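Local coordinates for D-alanyl transferase DltD (Enterococcus faecalis, PDB 6O93), which probably takes part in the D-alanylation of lipoteichoic acid in the Gram-positive cell wall, at residues M85-M90 / E281-K286; A99-S104 / G274-A279; K318-L323 / T329-F334. One frame throughout, in Å; residues are numbered along the deposited sequence.

Interaction 1 of 3, residues M85-M90 / E281-K286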
loop_
_atom_site.group_PDB
_atom_site.type_symbol
_atom_site.label_atom_id
_atom_site.label_comp_id
_atom_site.label_asym_id
_atom_site.label_seq_id
_atom_site.Cartn_x
_atom_site.Cartn_y
_atom_site.Cartn_z
ATOM N N MET A 85 3.057 1.199 10.284
ATOM C CA MET A 85 4.013 2.107 10.905
ATOM C C MET A 85 4.154 3.399 10.109
ATOM O O MET A 85 4.371 4.465 10.698
ATOM C CB MET A 85 5.372 1.417 11.051
ATOM C CG MET A 85 6.372 2.187 11.905
ATOM S SD MET A 85 5.834 2.397 13.621
ATOM C CE MET A 85 5.799 0.692 14.180
ATOM N N VAL A 86 4.032 3.324 8.783
ATOM C CA VAL A 86 4.000 4.531 7.962
ATOM C C VAL A 86 2.831 5.413 8.377
ATOM O O VAL A 86 2.972 6.631 8.544
ATOM C CB VAL A 86 3.919 4.160 6.470
ATOM C CG1 VAL A 86 3.658 5.398 5.617
ATOM C CG2 VAL A 86 5.192 3.457 6.026
ATOM N N ILE A 87 1.654 4.806 8.549
ATOM C CA ILE A 87 0.467 5.562 8.943
ATOM C C ILE A 87 0.657 6.163 10.328
ATOM O O ILE A 87 0.401 7.353 10.550
ATOM C CB ILE A 87 -0.780 4.661 8.890
ATOM C CG1 ILE A 87 -1.066 4.235 7.450
ATOM C CG2 ILE A 87 -1.979 5.379 9.492
ATOM C CD1 ILE A 87 -2.008 3.054 7.332
ATOM N N HIS A 88 1.103 5.346 11.285
ATOM C CA HIS A 88 1.291 5.838 12.645
ATOM C C HIS A 88 2.265 7.009 12.681
ATOM O O HIS A 88 2.062 7.973 13.429
ATOM C CB HIS A 88 1.784 4.708 13.551
ATOM C CG HIS A 88 2.001 5.131 14.970
ATOM N ND1 HIS A 88 1.011 5.063 15.928
ATOM C CD2 HIS A 88 3.089 5.643 15.592
ATOM C CE1 HIS A 88 1.482 5.506 17.079
ATOM N NE2 HIS A 88 2.741 5.865 16.902
ATOM N N SER A 89 3.327 6.948 11.874
ATOM C CA SER A 89 4.343 7.992 11.897
ATOM C C SER A 89 3.829 9.318 11.356
ATOM O O SER A 89 4.451 10.354 11.605
ATOM C CB SER A 89 5.571 7.553 11.097
ATOM O OG SER A 89 5.278 7.475 9.715
ATOM N N MET A 90 2.713 9.311 10.622
ATOM C CA MET A 90 2.152 10.565 10.134
ATOM C C MET A 90 1.510 11.367 11.257
ATOM O O MET A 90 1.419 12.596 11.164
ATOM C CB MET A 90 1.132 10.289 9.030
ATOM C CG MET A 90 1.751 9.768 7.751
ATOM S SD MET A 90 0.534 9.410 6.477
ATOM C CE MET A 90 1.611 8.989 5.111
ATOM N N GLU A 281 -6.488 -0.288 12.503
ATOM C CA GLU A 281 -6.592 0.386 13.793
ATOM C C GLU A 281 -5.920 1.754 13.755
ATOM O O GLU A 281 -6.441 2.722 14.319
ATOM C CB GLU A 281 -5.986 -0.483 14.897
ATOM C CG GLU A 281 -5.928 0.217 16.255
ATOM C CD GLU A 281 -5.742 -0.741 17.421
ATOM O OE1 GLU A 281 -5.860 -1.968 17.222
ATOM O OE2 GLU A 281 -5.479 -0.261 18.543
ATOM N N GLN A 282 -4.766 1.858 13.090
ATOM C CA GLN A 282 -4.092 3.149 12.984
ATOM C C GLN A 282 -4.940 4.150 12.207
ATOM O O GLN A 282 -5.006 5.332 12.567
ATOM C CB GLN A 282 -2.725 2.982 12.318
ATOM C CG GLN A 282 -1.741 2.138 13.110
ATOM C CD GLN A 282 -1.398 2.745 14.460
ATOM O OE1 GLN A 282 -1.257 3.961 14.593
ATOM N NE2 GLN A 282 -1.268 1.897 15.471
ATOM N N LEU A 283 -5.591 3.696 11.134
ATOM C CA LEU A 283 -6.437 4.589 10.349
ATOM C C LEU A 283 -7.659 5.032 11.146
ATOM O O LEU A 283 -8.034 6.208 11.115
ATOM C CB LEU A 283 -6.860 3.899 9.052
ATOM C CG LEU A 283 -5.717 3.627 8.072
ATOM C CD1 LEU A 283 -6.084 2.523 7.089
ATOM C CD2 LEU A 283 -5.344 4.906 7.328
ATOM N N ALA A 284 -8.284 4.104 11.873
ATOM C CA ALA A 284 -9.465 4.446 12.658
ATOM C C ALA A 284 -9.125 5.360 13.827
ATOM O O ALA A 284 -9.929 6.230 14.182
ATOM C CB ALA A 284 -10.143 3.173 13.166
ATOM N N GLU A 285 -7.950 5.184 14.438
ATOM C CA GLU A 285 -7.585 6.008 15.587
ATOM C C GLU A 285 -7.421 7.474 15.204
ATOM O O GLU A 285 -7.627 8.356 16.044
ATOM C CB GLU A 285 -6.299 5.484 16.227
ATOM C CG GLU A 285 -6.498 4.223 17.047
ATOM C CD GLU A 285 -5.192 3.615 17.515
ATOM O OE1 GLU A 285 -4.142 4.283 17.397
ATOM O OE2 GLU A 285 -5.217 2.465 18.003
ATOM N N LYS A 286 -7.056 7.754 13.954
ATOM C CA LYS A 286 -6.903 9.121 13.475
ATOM C C LYS A 286 -8.086 9.570 12.621
ATOM O O LYS A 286 -7.989 10.581 11.919
ATOM C CB LYS A 286 -5.593 9.260 12.694
ATOM C CG LYS A 286 -4.342 9.000 13.529
ATOM C CD LYS A 286 -4.181 10.026 14.643
ATOM C CE LYS A 286 -2.993 9.706 15.532
ATOM N NZ LYS A 286 -2.963 10.579 16.738
#
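His88 and Gln282 make the polar part of this contact between two helices that run nearly side by side, their axes 9.3 Å apart at closest approach and inclined by 22°. His88 ND1 donates to Gln282 OE1 at 2.9 Å, with an N-H...O angle of 150°. The acceptor lies in the plane of the imidazole, at its edge, but the donor stands above the amide plane and is not aligned with a carbonyl lone pair; the ring and amide planes are turned 71° from each other. Gln282 reaches this point through a bend at chi2, which folds its amide back toward His88. The pairing is consistent with a proton on ND1, and would help to fix the rotation of the ring. OE1 also lies 3.3 Å from His88 CB, so the amide oxygen sits against the root of the side chain as well as its ring edge.

The apolar part centres on Ile87, which uses both of its branches. Its CG2 methyl packs on Gln282 CB at 3.8 Å, while CD1 meets Leu283 CD2 at the same distance of 3.8 Å, the two side chains crossing at about a right angle. The aliphatic base of Gln282 thus continues the apolar surface that Leu283 begins.

Helix 80-90 is also covered by helix 124-132, whose Trp130 meets the His88 ring edge-to-face, and by strand 40-44 of the central sheet, where Phe44 touches Ile87. The contact lies where helix 80-90 is flanked by helices 272-285 and 124-132, next to the parallel sheet.

Interaction 2 of 3, residues A99-S104 / G274-A279. With NA (sodium ion), chain K.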
loop_
_atom_site.group_PDB
_atom_site.type_symbol
_atom_site.label_atom_id
_atom_site.label_comp_id
_atom_site.label_asym_id
_atom_site.label_seq_id
_atom_site.Cartn_x
_atom_site.Cartn_y
_atom_site.Cartn_z
ATOM N N ALA A 99 -7.610 8.855 2.570
ATOM C CA ALA A 99 -6.517 8.022 2.097
ATOM C C ALA A 99 -7.069 6.940 1.181
ATOM O O ALA A 99 -8.270 6.655 1.169
ATOM C CB ALA A 99 -5.747 7.386 3.260
ATOM N N VAL A 100 -6.172 6.348 0.402
ATOM C CA VAL A 100 -6.490 5.231 -0.478
ATOM C C VAL A 100 -5.562 4.082 -0.116
ATOM O O VAL A 100 -4.355 4.286 0.063
ATOM C CB VAL A 100 -6.347 5.616 -1.962
ATOM C CG1 VAL A 100 -6.640 4.422 -2.859
ATOM C CG2 VAL A 100 -7.274 6.774 -2.300
ATOM N N PHE A 101 -6.126 2.882 0.003
ATOM C CA PHE A 101 -5.378 1.697 0.415
ATOM C C PHE A 101 -5.607 0.608 -0.622
ATOM O O PHE A 101 -6.727 0.111 -0.770
ATOM C CB PHE A 101 -5.811 1.229 1.806
ATOM C CG PHE A 101 -4.837 0.293 2.465
ATOM C CD1 PHE A 101 -4.763 -1.037 2.082
ATOM C CD2 PHE A 101 -4.003 0.741 3.474
ATOM C CE1 PHE A 101 -3.870 -1.900 2.689
ATOM C CE2 PHE A 101 -3.104 -0.118 4.085
ATOM C CZ PHE A 101 -3.039 -1.440 3.691
ATOM N N ILE A 102 -4.553 0.234 -1.339
ATOM C CA ILE A 102 -4.643 -0.761 -2.400
ATOM C C ILE A 102 -4.165 -2.092 -1.835
ATOM O O ILE A 102 -2.973 -2.283 -1.574
ATOM C CB ILE A 102 -3.833 -0.344 -3.633
ATOM C CG1 ILE A 102 -4.425 0.941 -4.220
ATOM C CG2 ILE A 102 -3.840 -1.462 -4.672
ATOM C CD1 ILE A 102 -3.603 1.548 -5.322
ATOM N N LEU A 103 -5.102 -3.013 -1.637
ATOM C CA LEU A 103 -4.764 -4.347 -1.175
ATOM C C LEU A 103 -4.207 -5.178 -2.324
ATOM O O LEU A 103 -4.542 -4.971 -3.492
ATOM C CB LEU A 103 -5.993 -5.035 -0.583
ATOM C CG LEU A 103 -6.383 -4.588 0.827
ATOM C CD1 LEU A 103 -7.881 -4.727 1.052
ATOM C CD2 LEU A 103 -5.609 -5.388 1.870
ATOM N N SER A 104 -3.330 -6.113 -1.979
ATOM C CA SER A 104 -2.841 -7.103 -2.926
ATOM C C SER A 104 -3.157 -8.481 -2.366
ATOM O O SER A 104 -2.681 -8.818 -1.268
ATOM C CB SER A 104 -1.335 -6.953 -3.162
ATOM O OG SER A 104 -1.040 -5.766 -3.879
ATOM N N GLY A 274 -3.789 -10.242 10.275
ATOM C CA GLY A 274 -3.496 -9.522 11.503
ATOM C C GLY A 274 -2.727 -8.237 11.255
ATOM O O GLY A 274 -3.020 -7.201 11.859
ATOM N N ASP A 275 -1.727 -8.285 10.370
ATOM C CA ASP A 275 -0.977 -7.077 10.043
ATOM C C ASP A 275 -1.878 -6.044 9.382
ATOM O O ASP A 275 -1.731 -4.837 9.611
ATOM C CB ASP A 275 0.202 -7.419 9.132
ATOM C CG ASP A 275 1.206 -8.333 9.796
ATOM O OD1 ASP A 275 1.067 -8.596 11.010
ATOM O OD2 ASP A 275 2.135 -8.793 9.100
ATOM N N PHE A 276 -2.818 -6.506 8.554
ATOM C CA PHE A 276 -3.801 -5.607 7.962
ATOM C C PHE A 276 -4.658 -4.956 9.037
ATOM O O PHE A 276 -4.980 -3.766 8.951
ATOM C CB PHE A 276 -4.663 -6.383 6.968
ATOM C CG PHE A 276 -5.706 -5.552 6.285
ATOM C CD1 PHE A 276 -5.365 -4.368 5.651
ATOM C CD2 PHE A 276 -7.024 -5.967 6.254
ATOM C CE1 PHE A 276 -6.325 -3.608 5.014
ATOM C CE2 PHE A 276 -7.987 -5.211 5.612
ATOM C CZ PHE A 276 -7.636 -4.031 4.994
ATOM N N GLN A 277 -5.034 -5.724 10.063
ATOM C CA GLN A 277 -5.776 -5.155 11.181
ATOM C C GLN A 277 -4.987 -4.037 11.849
ATOM O O GLN A 277 -5.564 -3.035 12.288
ATOM C CB GLN A 277 -6.115 -6.252 12.191
ATOM C CG GLN A 277 -6.909 -5.771 13.399
ATOM C CD GLN A 277 -8.274 -5.230 13.017
ATOM O OE1 GLN A 277 -8.675 -5.291 11.855
ATOM N NE2 GLN A 277 -8.995 -4.699 13.997
ATOM N N ALA A 278 -3.664 -4.192 11.940
ATOM C CA ALA A 278 -2.845 -3.146 12.542
ATOM C C ALA A 278 -2.976 -1.839 11.771
ATOM O O ALA A 278 -3.085 -0.763 12.371
ATOM C CB ALA A 278 -1.384 -3.591 12.603
ATOM N N ALA A 279 -2.974 -1.911 10.438
ATOM C CA ALA A 279 -3.141 -0.707 9.634
ATOM C C ALA A 279 -4.537 -0.123 9.804
ATOM O O ALA A 279 -4.704 1.102 9.834
ATOM C CB ALA A 279 -2.862 -1.018 8.164
HETATM NA NA NA K . 1.257 -5.566 -5.679
#
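Phe276 is the first residue of 274-279 to meet the strand segment, and it touches two side chains there. Its CG is anti to the backbone N (chi1 -179°), which carries the ring away from the helix toward Leu103 and Phe101. Leu103 CD2 lies over one face of this ring, 4.0 Å from the centroid and 22° off the normal, a CH-pi contact displaced toward the rim; Leu103 CD1 is 4.0 Å from Phe276 CZ. The Phe101 ring comes obliquely, with centroids 5.6 Å apart and planes at 54°, and the closest carbons are Phe101 CE1 and Phe276 CE1 at 3.8 Å. Three residues on, just under one turn, Ala279 points its CB at the strand and rests 4.2 Å from Phe101 CE2. Its small side chain thus lies on the CE2 side of that ring, while Phe276 meets CE1.

All four touching residues are buried. They join helix 272-285 to strand 98-102, in the middle of a parallel five-stranded sheet flanked by helices, an arrangement consistent with the SGNH-hydrolase clan. Just beyond the strand's C-terminal end, Ser104 OG binds a sodium ion at 2.9 Å, a site shared with Ser46 and Glu48.

Interaction 3 of 3, residues K318-L323 / T329-F334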
loop_
_atom_site.group_PDB
_atom_site.type_symbol
_atom_site.label_atom_id
_atom_site.label_comp_id
_atom_site.label_asym_id
_atom_site.label_seq_id
_atom_site.Cartn_x
_atom_site.Cartn_y
_atom_site.Cartn_z
ATOM N N LYS A 318 -13.297 -12.459 2.714
ATOM C CA LYS A 318 -12.719 -12.348 4.048
ATOM C C LYS A 318 -12.285 -10.919 4.334
ATOM O O LYS A 318 -12.536 -10.392 5.424
ATOM C CB LYS A 318 -11.532 -13.302 4.184
ATOM C CG LYS A 318 -10.969 -13.393 5.590
ATOM C CD LYS A 318 -10.015 -14.567 5.725
ATOM C CE LYS A 318 -9.417 -14.646 7.118
ATOM N NZ LYS A 318 -8.528 -15.830 7.266
ATOM N N LEU A 319 -11.628 -10.281 3.366
ATOM C CA LEU A 319 -11.184 -8.904 3.549
ATOM C C LEU A 319 -12.369 -7.964 3.710
ATOM O O LEU A 319 -12.379 -7.105 4.601
ATOM C CB LEU A 319 -10.317 -8.480 2.366
ATOM C CG LEU A 319 -9.003 -9.246 2.217
ATOM C CD1 LEU A 319 -8.351 -8.922 0.887
ATOM C CD2 LEU A 319 -8.059 -8.922 3.365
ATOM N N LYS A 320 -13.383 -8.106 2.853
ATOM C CA LYS A 320 -14.524 -7.201 2.927
ATOM C C LYS A 320 -15.313 -7.402 4.213
ATOM O O LYS A 320 -15.938 -6.457 4.706
ATOM C CB LYS A 320 -15.425 -7.380 1.704
ATOM C CG LYS A 320 -14.789 -6.885 0.410
ATOM C CD LYS A 320 -15.803 -6.723 -0.712
ATOM C CE LYS A 320 -16.395 -8.050 -1.134
ATOM N NZ LYS A 320 -17.302 -7.893 -2.306
ATOM N N TYR A 321 -15.291 -8.610 4.780
ATOM C CA TYR A 321 -15.911 -8.806 6.087
ATOM C C TYR A 321 -15.144 -8.049 7.163
ATOM O O TYR A 321 -15.736 -7.320 7.967
ATOM C CB TYR A 321 -15.984 -10.293 6.433
ATOM C CG TYR A 321 -16.685 -10.552 7.749
ATOM C CD1 TYR A 321 -18.067 -10.623 7.815
ATOM C CD2 TYR A 321 -15.964 -10.710 8.923
ATOM C CE1 TYR A 321 -18.717 -10.850 9.012
ATOM C CE2 TYR A 321 -16.604 -10.939 10.129
ATOM C CZ TYR A 321 -17.981 -11.007 10.167
ATOM O OH TYR A 321 -18.629 -11.237 11.360
ATOM N N GLN A 322 -13.820 -8.209 7.187
ATOM C CA GLN A 322 -13.001 -7.513 8.174
ATOM C C GLN A 322 -13.177 -6.002 8.063
ATOM O O GLN A 322 -13.190 -5.294 9.076
ATOM C CB GLN A 322 -11.536 -7.908 7.989
ATOM C CG GLN A 322 -10.582 -7.356 9.035
ATOM C CD GLN A 322 -9.198 -7.980 8.933
ATOM O OE1 GLN A 322 -8.989 -8.935 8.182
ATOM N NE2 GLN A 322 -8.248 -7.441 9.690
ATOM N N LEU A 323 -13.322 -5.494 6.839
ATOM C CA LEU A 323 -13.545 -4.066 6.643
ATOM C C LEU A 323 -14.953 -3.668 7.071
ATOM O O LEU A 323 -15.132 -2.878 8.005
ATOM C CB LEU A 323 -13.303 -3.698 5.179
ATOM C CG LEU A 323 -11.848 -3.783 4.709
ATOM C CD1 LEU A 323 -11.766 -3.662 3.195
ATOM C CD2 LEU A 323 -11.010 -2.704 5.378
ATOM N N THR A 329 -16.593 1.102 4.920
ATOM C CA THR A 329 -17.622 0.823 3.928
ATOM C C THR A 329 -17.279 1.336 2.534
ATOM O O THR A 329 -18.072 1.137 1.608
ATOM C CB THR A 329 -18.962 1.427 4.373
ATOM O OG1 THR A 329 -18.849 2.853 4.446
ATOM C CG2 THR A 329 -19.365 0.887 5.737
ATOM N N ASN A 330 -16.133 1.989 2.355
ATOM C CA ASN A 330 -15.693 2.459 1.042
ATOM C C ASN A 330 -14.752 1.406 0.468
ATOM O O ASN A 330 -13.561 1.385 0.787
ATOM C CB ASN A 330 -15.007 3.816 1.147
ATOM C CG ASN A 330 -15.873 4.860 1.823
ATOM O OD1 ASN A 330 -17.047 5.022 1.495
ATOM N ND2 ASN A 330 -15.293 5.572 2.779
ATOM N N ILE A 331 -15.284 0.534 -0.387
ATOM C CA ILE A 331 -14.526 -0.583 -0.941
ATOM C C ILE A 331 -14.791 -0.655 -2.437
ATOM O O ILE A 331 -15.938 -0.841 -2.861
ATOM C CB ILE A 331 -14.892 -1.917 -0.270
ATOM C CG1 ILE A 331 -14.734 -1.816 1.250
ATOM C CG2 ILE A 331 -14.018 -3.044 -0.818
ATOM C CD1 ILE A 331 -15.174 -3.062 1.991
ATOM N N ALA A 332 -13.732 -0.524 -3.233
ATOM C CA ALA A 332 -13.802 -0.722 -4.680
ATOM C C ALA A 332 -13.250 -2.113 -4.969
ATOM O O ALA A 332 -12.044 -2.304 -5.126
ATOM C CB ALA A 332 -13.029 0.365 -5.421
ATOM N N ASP A 333 -14.147 -3.095 -5.035
ATOM C CA ASP A 333 -13.765 -4.493 -5.224
ATOM C C ASP A 333 -13.802 -4.811 -6.714
ATOM O O ASP A 333 -14.870 -5.035 -7.287
ATOM C CB ASP A 333 -14.694 -5.413 -4.439
ATOM C CG ASP A 333 -14.317 -6.877 -4.573
ATOM O OD1 ASP A 333 -13.250 -7.170 -5.154
ATOM O OD2 ASP A 333 -15.092 -7.737 -4.101
ATOM N N PHE A 334 -12.629 -4.840 -7.343
ATOM C CA PHE A 334 -12.508 -5.218 -8.744
ATOM C C PHE A 334 -11.997 -6.648 -8.919
ATOM O O PHE A 334 -11.531 -7.004 -10.006
ATOM C CB PHE A 334 -11.593 -4.236 -9.477
ATOM C CG PHE A 334 -12.107 -2.822 -9.493
ATOM C CD1 PHE A 334 -13.240 -2.490 -10.214
ATOM C CD2 PHE A 334 -11.448 -1.823 -8.795
ATOM C CE1 PHE A 334 -13.713 -1.191 -10.233
ATOM C CE2 PHE A 334 -11.915 -0.522 -8.810
ATOM C CZ PHE A 334 -13.048 -0.206 -9.530
#
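Lys320 and Leu323 of helix 309-324 face Ile331 and Asp333 of strand 331-333, in the second half of a beta-alpha-beta crossover (strand 289-294, helix 309-324, strand 331-333): the chain leaves the helix, turns and runs back as an outermost strand of the parallel sheet. The short helix and strand axes are antiparallel (172° between their directions) and come no nearer than 10.8 Å, a separation spanned by side chains.

Apolar packing fills the end nearer the turn. Leu323 CD1 meets Ile331 CD1 at 3.7 Å, and Leu323 CB lies 3.8 Å from the same methyl, so the tip of the isoleucine rests along the leucine from its root to one branch. The other branch of Ile331 serves a different neighbour: CG2 is 4.1 Å from Lys320 CD. Ile331 CG1 is anti to the carbonyl carbon (chi1 -54°), and this staggering sends CD1 toward Leu323 while CG2 faces the lysine chain. Leu323 is buried further by Phe276 and Leu280 of helix 272-285 and by Phe292 of strand 289-294.

The charged part lies farther along the strand. The aliphatic chain of Lys320 passes Ile331 and, with a bend at chi3 (-66°), presents its ammonium group to Asp333, the two side chains crossing at about a right angle. Each oxygen of the Asp333 carboxylate has its own partner: OD1 hydrogen-bonds with Ser335 OG, OD2 takes the lysine; this division probably fixes its rotation. Both acid and lysine are partly exposed, so solvent would be expected to temper their attraction. In the salt bridge, Lys320 NZ stands 2.9 Å from Asp333 OD2 and approaches its anti lone pair, away from OD1.

Interactions 1 and 2 share helix 272-285, and their centres lie 11 Å apart; Ile87 CD1 of the first is 4.2 Å from Ala279 O of the second. Along the chain interaction 2 is nested within the loop closed by interaction 1, and interaction 3 follows both. Interactions 2 and 3, also 11 Å apart between centres, reach the same parallel sheet and touch directly: Phe276 CZ packs 3.6 Å from Leu323 CD2, and Gln277 OE1 probably hydrogen-bonds to Gln322 NE2. Interactions 1 and 3 do not touch, their centres being 19 Å apart. Helix 272-285 thus touches helix 80-90, strand 98-102 and helix 309-324, tying both helices to the sheet, with burial lessening toward interaction 3.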